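Local atomic coordinates of receptor-like protein kinase ANXUR1 (Arabidopsis thaliana, PDB entry 6FIG), a protein that is a plant receptor kinase with a malectin-like ectodomain, involved in reproduction, that probably senses extracellular signals and relays them through an intracellular serine/threonine kinase. Residues V97-V102 / Y126-T131; V242-A247 / I281-F286. All coordinates share one frame; numbering follows the deposited sequence. Where two conformers were deposited one is given.

Interaction 1: residues V97-V102 / Y126-T131; sequences VEANDV and YSLAPT
Ala99 and Leu128 form a small apolar contact between two facing β-sheets, and Asn100 and Thr131 continue it outward where one strand enters its turn and the other a loop. The methyl CB of Ala99 meets Leu128 CD1 at 3.9 Å. Leu128 is extended at its second torsion (chi2 178°), which carries CD1 forward to the alanine, and Leu76 of strand 73-80 packs against both residues.

Strand 95-99 belongs to the antiparallel sheet with strands 135-142 and 102-108, while strand 122-128 pairs with 73-80 in the opposing layer. This places the contact in the N-terminal β-sandwich of the tandem malectin-like fold, at the end of a hairpin. That hairpin closes with a type II' turn: Ala99 N bonds Val102 O at 2.8 Å and Val102 N returns to Ala99 O at 3.0 Å. Asn100, just after Ala99 in the turn, takes the positive phi (49°) such a turn needs.

Its side chain crosses that of Thr131 at about a right angle, with ND2 3.3 Å from the methyl CG2, a van der Waals touch. The amide is gripped from strand 135-142, OD1 accepting from Ser137 N and ND2 giving a weak bond to Val135 O. On the threonine, the hydroxyl OG1 is engaged with Lys133 O, while CG2, on another branch of the same carbon, is the atom that touches ND2.

Interaction 2: residues V242-A247 / I281-F286; sequences VSIAPA and ILRLHF
Ile244 and Ala245 press their methyl groups against one corner of the His285 ring. Ile244 CG2 arrives at the ring edge, near its plane, 3.6 Å from CE1, and Ala245 CB comes to 3.8 Å from the same carbon. This is a buried loop-on-strand contact in the C-terminal malectin-like β-sandwich: residues 242-247 run into helix 247-250 and cover strand 278-287.

Two residues back along the strand, Arg283 meets the other branch of the isoleucine, with NH1 3.5 Å from Ile244 CD1. The two side chains cross at roughly a right angle. CG of Arg283 stands opposite its backbone N (chi1 180°), and the chain then bends at chi3 (-75°), which turns the guanidinium toward the loop.

Around this first shell, outside partners fix both strand side chains. NE of Arg283 makes a salt bridge with Asp331, NH2 reaches Leu164 O, and Tyr329 adds a cation-pi contact. The imidazole is held at both nitrogens, ND1 by Tyr250 OH and NE2 by Glu368 OE1, which sets its rotation. Farther out, the backbone of His285 is hydrogen-bonded to Asn365, a residue of the calcium site; the ion is about 7 Å from the His285 side chain. One water ties loop to strand: lying in the guanidinium plane, it accepts from Arg283 NH1 at 2.9 Å and donates to Ile244 O at 2.8 Å.

How the interactions relate
Both segments of interaction 1 precede those of interaction 2 in the chain, the first pair in the N-terminal malectin-like lobe and the second in the C-terminal one. Their centres lie 23 Å apart, with nearest atoms about 9 Å from each other, so they do not touch. A run of antiparallel strand pairings nevertheless joins the two lobes: 122-128 pairs with 185-192, which pairs with 363-372, which pairs with 278-287. The first contact joins two facing sheets near the ends of their strands; the second seats a loop on a strand. The second lies close to the calcium site of Asn192 and Asn365, two residues carried by strands of that run.

Interaction 1: residues V97-V102 / Y126-T131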
ATOM      1  N   VAL A  97     -10.437   8.548  25.586  1.00 23.97           N
ATOM      2  CA  VAL A  97     -10.279   8.865  24.173  1.00 23.63           C
ATOM      3  C   VAL A  97     -11.620   8.657  23.498  1.00 23.97           C
ATOM      4  O   VAL A  97     -12.254   7.581  23.660  1.00 24.06           O
ATOM      5  CB  VAL A  97      -9.215   8.011  23.455  1.00 23.09           C
ATOM      6  CG1 VAL A  97      -9.047   8.486  22.013  1.00 22.93           C
ATOM      7  CG2 VAL A  97      -7.896   8.008  24.222  1.00 23.63           C
ATOM      8  N   GLU A  98     -12.004   9.633  22.691  1.00 24.75           N
ATOM      9  CA  GLU A  98     -13.220   9.611  21.916  1.00 25.77           C
ATOM     10  C   GLU A  98     -12.885   9.841  20.455  1.00 25.21           C
ATOM     11  O   GLU A  98     -11.969  10.627  20.130  1.00 25.35           O
ATOM     12  CB  GLU A  98     -14.168  10.698  22.394  1.00 27.75           C
ATOM     13  CG  GLU A  98     -14.723  10.482  23.789  1.00 29.75           C
ATOM     14  CD  GLU A  98     -15.273  11.770  24.378  1.00 33.23           C
ATOM     15  OE1 GLU A  98     -14.478  12.641  24.813  1.00 34.61           O
ATOM     16  OE2 GLU A  98     -16.506  11.928  24.391  1.00 35.84           O
ATOM     17  N   ALA A  99     -13.621   9.184  19.566  1.00 24.78           N
ATOM     18  CA  ALA A  99     -13.480   9.398  18.122  1.00 25.69           C
ATOM     19  C   ALA A  99     -14.855   9.768  17.622  1.00 28.13           C
ATOM     20  O   ALA A  99     -15.778   8.934  17.580  1.00 28.08           O
ATOM     21  CB  ALA A  99     -12.952   8.162  17.410  1.00 25.52           C
ATOM     22  N   ASN A 100     -14.987  11.031  17.250  1.00 28.97           N
ATOM     23  CA  ASN A 100     -16.261  11.664  17.057  1.00 32.53           C
ATOM     24  C   ASN A 100     -17.158  11.394  18.282  1.00 33.84           C
ATOM     25  O   ASN A 100     -16.762  11.736  19.405  1.00 35.17           O
ATOM     26  CB  ASN A 100     -16.822  11.331  15.672  1.00 33.05           C
ATOM     27  CG  ASN A 100     -16.015  11.997  14.544  1.00 33.63           C
ATOM     28  OD1 ASN A 100     -15.084  12.760  14.804  1.00 33.11           O
ATOM     29  ND2 ASN A 100     -16.389  11.730  13.284  1.00 35.47           N
ATOM     30  N   ASP A 101     -18.301  10.759  18.094  1.00 34.88           N
ATOM     31  CA  ASP A 101     -19.223  10.512  19.195  1.00 36.46           C
ATOM     32  C   ASP A 101     -19.034   9.115  19.852  1.00 33.53           C
ATOM     33  O   ASP A 101     -19.879   8.716  20.644  1.00 34.81           O
ATOM     34  CB  ASP A 101     -20.680  10.710  18.722  1.00 39.98           C
ATOM     35  CG  ASP A 101     -21.125   9.714  17.641  1.00 42.22           C
ATOM     36  OD1 ASP A 101     -22.354   9.689  17.357  1.00 48.56           O
ATOM     37  OD2 ASP A 101     -20.306   8.959  17.056  1.00 43.73           O
ATOM     38  N   VAL A 102     -17.938   8.409  19.547  1.00 30.35           N
ATOM     39  CA  VAL A 102     -17.711   7.036  20.054  1.00 28.67           C
ATOM     40  C   VAL A 102     -16.645   7.100  21.159  1.00 27.42           C
ATOM     41  O   VAL A 102     -15.532   7.576  20.910  1.00 26.86           O
ATOM     42  CB  VAL A 102     -17.248   6.073  18.918  1.00 28.23           C
ATOM     43  CG1 VAL A 102     -17.127   4.644  19.434  1.00 27.55           C
ATOM     44  CG2 VAL A 102     -18.227   6.097  17.736  1.00 29.27           C
ATOM     45  N   TYR A 126      -9.681  -0.215  16.384  1.00 18.68           N
ATOM     46  CA  TYR A 126     -11.114  -0.037  16.264  1.00 19.44           C
ATOM     47  C   TYR A 126     -11.496   0.029  14.803  1.00 20.11           C
ATOM     48  O   TYR A 126     -10.713   0.477  13.975  1.00 20.90           O
ATOM     49  CB  TYR A 126     -11.550   1.239  16.983  1.00 19.89           C
ATOM     50  CG  TYR A 126     -11.081   1.284  18.390  1.00 19.81           C
ATOM     51  CD1 TYR A 126     -11.825   0.682  19.422  1.00 19.73           C
ATOM     52  CD2 TYR A 126      -9.880   1.890  18.730  1.00 20.21           C
ATOM     53  CE1 TYR A 126     -11.375   0.687  20.722  1.00 20.62           C
ATOM     54  CE2 TYR A 126      -9.419   1.901  20.022  1.00 20.61           C
ATOM     55  CZ  TYR A 126     -10.164   1.298  21.024  1.00 20.87           C
ATOM     56  OH  TYR A 126      -9.704   1.275  22.305  1.00 22.16           O
ATOM     57  N   SER A 127     -12.718  -0.394  14.487  1.00 19.85           N
ATOM     58  CA  SER A 127     -13.298  -0.213  13.180  1.00 20.25           C
ATOM     59  C   SER A 127     -14.525   0.662  13.343  1.00 21.24           C
ATOM     60  O   SER A 127     -15.518   0.258  13.973  1.00 21.62           O
ATOM     61  CB  SER A 127     -13.669  -1.526  12.496  1.00 20.21           C
ATOM     62  OG  SER A 127     -14.270  -1.263  11.235  1.00 20.85           O
ATOM     63  N   LEU A 128     -14.421   1.873  12.810  1.00 21.20           N
ATOM     64  CA  LEU A 128     -15.421   2.916  13.014  1.00 22.54           C
ATOM     65  C   LEU A 128     -16.370   2.978  11.835  1.00 22.70           C
ATOM     66  O   LEU A 128     -15.934   3.164  10.685  1.00 22.78           O
ATOM     67  CB  LEU A 128     -14.726   4.263  13.191  1.00 23.25           C
ATOM     68  CG  LEU A 128     -13.719   4.322  14.349  1.00 24.09           C
ATOM     69  CD1 LEU A 128     -13.066   5.700  14.395  1.00 24.62           C
ATOM     70  CD2 LEU A 128     -14.381   3.978  15.683  1.00 25.13           C
ATOM     71  N   ALA A 129     -17.668   2.850  12.102  1.00 22.96           N
ATOM     72  CA  ALA A 129     -18.667   2.975  11.049  1.00 24.32           C
ATOM     73  C   ALA A 129     -18.639   4.354  10.384  1.00 25.63           C
ATOM     74  O   ALA A 129     -18.197   5.336  10.998  1.00 25.20           O
ATOM     75  CB  ALA A 129     -20.069   2.687  11.595  1.00 25.53           C
ATOM     76  N   PRO A 130     -19.135   4.441   9.143  1.00 27.25           N
ATOM     77  CA  PRO A 130     -19.183   5.738   8.470  1.00 29.50           C
ATOM     78  C   PRO A 130     -19.884   6.795   9.324  1.00 32.57           C
ATOM     79  O   PRO A 130     -20.929   6.499   9.913  1.00 33.10           O
ATOM     80  CB  PRO A 130     -19.985   5.451   7.205  1.00 29.88           C
ATOM     81  CG  PRO A 130     -19.773   4.005   6.925  1.00 29.36           C
ATOM     82  CD  PRO A 130     -19.536   3.336   8.258  1.00 27.38           C
ATOM     83  N   THR A 131     -19.265   7.974   9.375  1.00 34.48           N
ATOM     84  CA  THR A 131     -19.646   9.124  10.201  1.00 38.07           C
ATOM     85  C   THR A 131     -20.510  10.148   9.464  1.00 41.35           C
ATOM     86  O   THR A 131     -21.107  11.016  10.105  1.00 44.46           O
ATOM     87  CB  THR A 131     -18.367   9.899  10.634  1.00 38.69           C
ATOM     88  OG1 THR A 131     -17.561  10.219   9.474  1.00 37.61           O
ATOM     89  CG2 THR A 131     -17.538   9.112  11.595  1.00 37.86           C
TER

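Interaction 2: residues V242-A247 / I281-F286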
ATOM      1  N   VAL A 242     -10.764 -10.435  -1.011  1.00 25.63           N
ATOM      2  CA  VAL A 242      -9.437 -10.786  -0.501  1.00 25.19           C
ATOM      3  C   VAL A 242      -9.082  -9.997   0.750  1.00 24.04           C
ATOM      4  O   VAL A 242      -8.302 -10.471   1.558  1.00 24.03           O
ATOM      5  CB  VAL A 242      -8.289 -10.684  -1.560  1.00 27.11           C
ATOM      6  CG1 VAL A 242      -8.574 -11.609  -2.734  1.00 28.37           C
ATOM      7  CG2 VAL A 242      -8.014  -9.280  -1.988  1.00 28.96           C
ATOM      8  N   SER A 243      -9.687  -8.808   0.933  1.00 23.63           N
ATOM      9  CA  SER A 243      -9.502  -8.019   2.148  0.68 22.99           C
ATOM     10  C   SER A 243      -9.973  -8.696   3.424  1.00 21.71           C
ATOM     11  O   SER A 243      -9.586  -8.280   4.521  1.00 21.98           O
ATOM     12  CB  SER A 243     -10.222  -6.662   2.063  0.68 22.94           C
ATOM     13  OG  SER A 243      -9.728  -5.897   1.001  0.68 24.43           O
ATOM     14  N   ILE A 244     -10.817  -9.743   3.317  1.00 21.50           N
ATOM     15  CA  ILE A 244     -11.277 -10.434   4.508  1.00 20.92           C
ATOM     16  C   ILE A 244     -10.099 -10.982   5.312  1.00 20.38           C
ATOM     17  O   ILE A 244     -10.030 -10.804   6.516  1.00 20.84           O
ATOM     18  CB  ILE A 244     -12.302 -11.543   4.163  1.00 21.07           C
ATOM     19  CG1 ILE A 244     -13.655 -10.908   3.770  1.00 21.79           C
ATOM     20  CG2 ILE A 244     -12.455 -12.538   5.275  1.00 20.96           C
ATOM     21  CD1 ILE A 244     -14.437 -10.281   4.922  1.00 21.84           C
ATOM     22  N   ALA A 245      -9.161 -11.626   4.625  1.00 20.41           N
ATOM     23  CA  ALA A 245      -7.975 -12.187   5.298  1.00 20.35           C
ATOM     24  C   ALA A 245      -6.991 -12.623   4.221  1.00 20.60           C
ATOM     25  O   ALA A 245      -7.408 -13.034   3.142  1.00 22.16           O
ATOM     26  CB  ALA A 245      -8.347 -13.376   6.156  1.00 20.45           C
ATOM     27  N   PRO A 246      -5.691 -12.535   4.511  1.00 21.31           N
ATOM     28  CA  PRO A 246      -4.700 -12.922   3.533  1.00 22.59           C
ATOM     29  C   PRO A 246      -4.613 -14.422   3.308  1.00 23.03           C
ATOM     30  O   PRO A 246      -5.022 -15.242   4.157  1.00 22.79           O
ATOM     31  CB  PRO A 246      -3.387 -12.390   4.131  1.00 23.15           C
ATOM     32  CG  PRO A 246      -3.631 -12.366   5.581  1.00 22.11           C
ATOM     33  CD  PRO A 246      -5.080 -12.033   5.746  1.00 20.72           C
ATOM     34  N   ALA A 247      -4.087 -14.784   2.149  1.00 24.69           N
ATOM     35  CA  ALA A 247      -4.077 -16.190   1.727  1.00 25.60           C
ATOM     36  C   ALA A 247      -3.390 -17.101   2.729  1.00 25.85           C
ATOM     37  O   ALA A 247      -3.824 -18.243   2.939  1.00 24.79           O
ATOM     38  CB  ALA A 247      -3.434 -16.345   0.368  1.00 27.47           C
ATOM     39  N   ILE A 281     -18.454 -10.522  18.401  1.00 20.15           N
ATOM     40  CA  ILE A 281     -18.557 -11.304  17.179  1.00 21.14           C
ATOM     41  C   ILE A 281     -17.301 -12.134  17.100  1.00 20.35           C
ATOM     42  O   ILE A 281     -16.192 -11.607  17.181  1.00 20.52           O
ATOM     43  CB  ILE A 281     -18.710 -10.414  15.933  1.00 22.14           C
ATOM     44  CG1 ILE A 281     -20.058  -9.719  15.979  1.00 24.22           C
ATOM     45  CG2 ILE A 281     -18.598 -11.248  14.641  1.00 22.66           C
ATOM     46  CD1 ILE A 281     -20.206  -8.641  14.938  1.00 25.53           C
ATOM     47  N   LEU A 282     -17.462 -13.448  16.918  1.00 20.10           N
ATOM     48  CA  LEU A 282     -16.351 -14.326  16.591  1.00 20.04           C
ATOM     49  C   LEU A 282     -16.471 -14.650  15.118  1.00 19.77           C
ATOM     50  O   LEU A 282     -17.499 -15.163  14.664  1.00 20.18           O
ATOM     51  CB  LEU A 282     -16.384 -15.629  17.386  1.00 21.00           C
ATOM     52  CG  LEU A 282     -16.018 -15.553  18.859  1.00 23.34           C
ATOM     53  CD1 LEU A 282     -17.133 -14.893  19.668  1.00 26.08           C
ATOM     54  CD2 LEU A 282     -15.728 -16.951  19.375  1.00 24.23           C
ATOM     55  N   ARG A 283     -15.422 -14.318  14.388  1.00 18.33           N
ATOM     56  CA  ARG A 283     -15.289 -14.624  12.972  1.00 18.27           C
ATOM     57  C   ARG A 283     -14.355 -15.804  12.819  1.00 18.62           C
ATOM     58  O   ARG A 283     -13.170 -15.698  13.105  1.00 18.74           O
ATOM     59  CB  ARG A 283     -14.728 -13.417  12.209  1.00 18.38           C
ATOM     60  CG  ARG A 283     -14.583 -13.724  10.735  1.00 18.59           C
ATOM     61  CD  ARG A 283     -14.371 -12.475   9.916  1.00 19.69           C
ATOM     62  NE  ARG A 283     -15.634 -11.790   9.810  1.00 20.55           N
ATOM     63  CZ  ARG A 283     -15.852 -10.696   9.103  1.00 22.16           C
ATOM     64  NH1 ARG A 283     -14.852 -10.112   8.421  1.00 22.61           N
ATOM     65  NH2 ARG A 283     -17.082 -10.213   9.042  1.00 23.13           N
ATOM     66  N   LEU A 284     -14.909 -16.953  12.395  1.00 18.13           N
ATOM     67  CA  LEU A 284     -14.127 -18.163  12.219  1.00 18.45           C
ATOM     68  C   LEU A 284     -13.816 -18.308  10.755  1.00 18.27           C
ATOM     69  O   LEU A 284     -14.719 -18.277   9.932  1.00 19.35           O
ATOM     70  CB  LEU A 284     -14.910 -19.388  12.721  1.00 18.99           C
ATOM     71  CG  LEU A 284     -14.871 -19.615  14.237  1.00 20.52           C
ATOM     72  CD1 LEU A 284     -15.478 -18.498  15.048  1.00 21.17           C
ATOM     73  CD2 LEU A 284     -15.601 -20.909  14.550  1.00 21.15           C
ATOM     74  N   HIS A 285     -12.534 -18.435  10.448  1.00 17.73           N
ATOM     75  CA  HIS A 285     -12.054 -18.558   9.084  1.00 18.27           C
ATOM     76  C   HIS A 285     -11.742 -20.028   8.786  1.00 18.31           C
ATOM     77  O   HIS A 285     -11.035 -20.680   9.566  1.00 18.90           O
ATOM     78  CB  HIS A 285     -10.773 -17.740   8.901  1.00 18.36           C
ATOM     79  CG  HIS A 285     -10.973 -16.264   8.997  1.00 18.60           C
ATOM     80  ND1 HIS A 285     -11.241 -15.479   7.897  1.00 19.12           N
ATOM     81  CD2 HIS A 285     -10.948 -15.438  10.061  1.00 18.71           C
ATOM     82  CE1 HIS A 285     -11.358 -14.223   8.289  1.00 18.95           C
ATOM     83  NE2 HIS A 285     -11.176 -14.167   9.592  1.00 18.62           N
ATOM     84  N   PHE A 286     -12.235 -20.499   7.645  1.00 18.74           N
ATOM     85  CA  PHE A 286     -12.048 -21.905   7.249  1.00 19.66           C
ATOM     86  C   PHE A 286     -11.572 -22.029   5.822  1.00 20.25           C
ATOM     87  O   PHE A 286     -11.969 -21.254   4.967  1.00 20.56           O
ATOM     88  CB  PHE A 286     -13.350 -22.687   7.355  1.00 19.62           C
ATOM     89  CG  PHE A 286     -13.953 -22.723   8.717  1.00 19.31           C
ATOM     90  CD1 PHE A 286     -13.508 -23.630   9.682  1.00 19.61           C
ATOM     91  CD2 PHE A 286     -15.063 -21.919   9.021  1.00 19.50           C
ATOM     92  CE1 PHE A 286     -14.122 -23.700  10.921  1.00 19.37           C
ATOM     93  CE2 PHE A 286     -15.664 -21.989  10.259  1.00 19.27           C
ATOM     94  CZ  PHE A 286     -15.210 -22.887  11.209  1.00 19.40           C
TER
HETATM   95  O   HOH W   1     -12.007 -10.371   8.402  1.00 21.41           O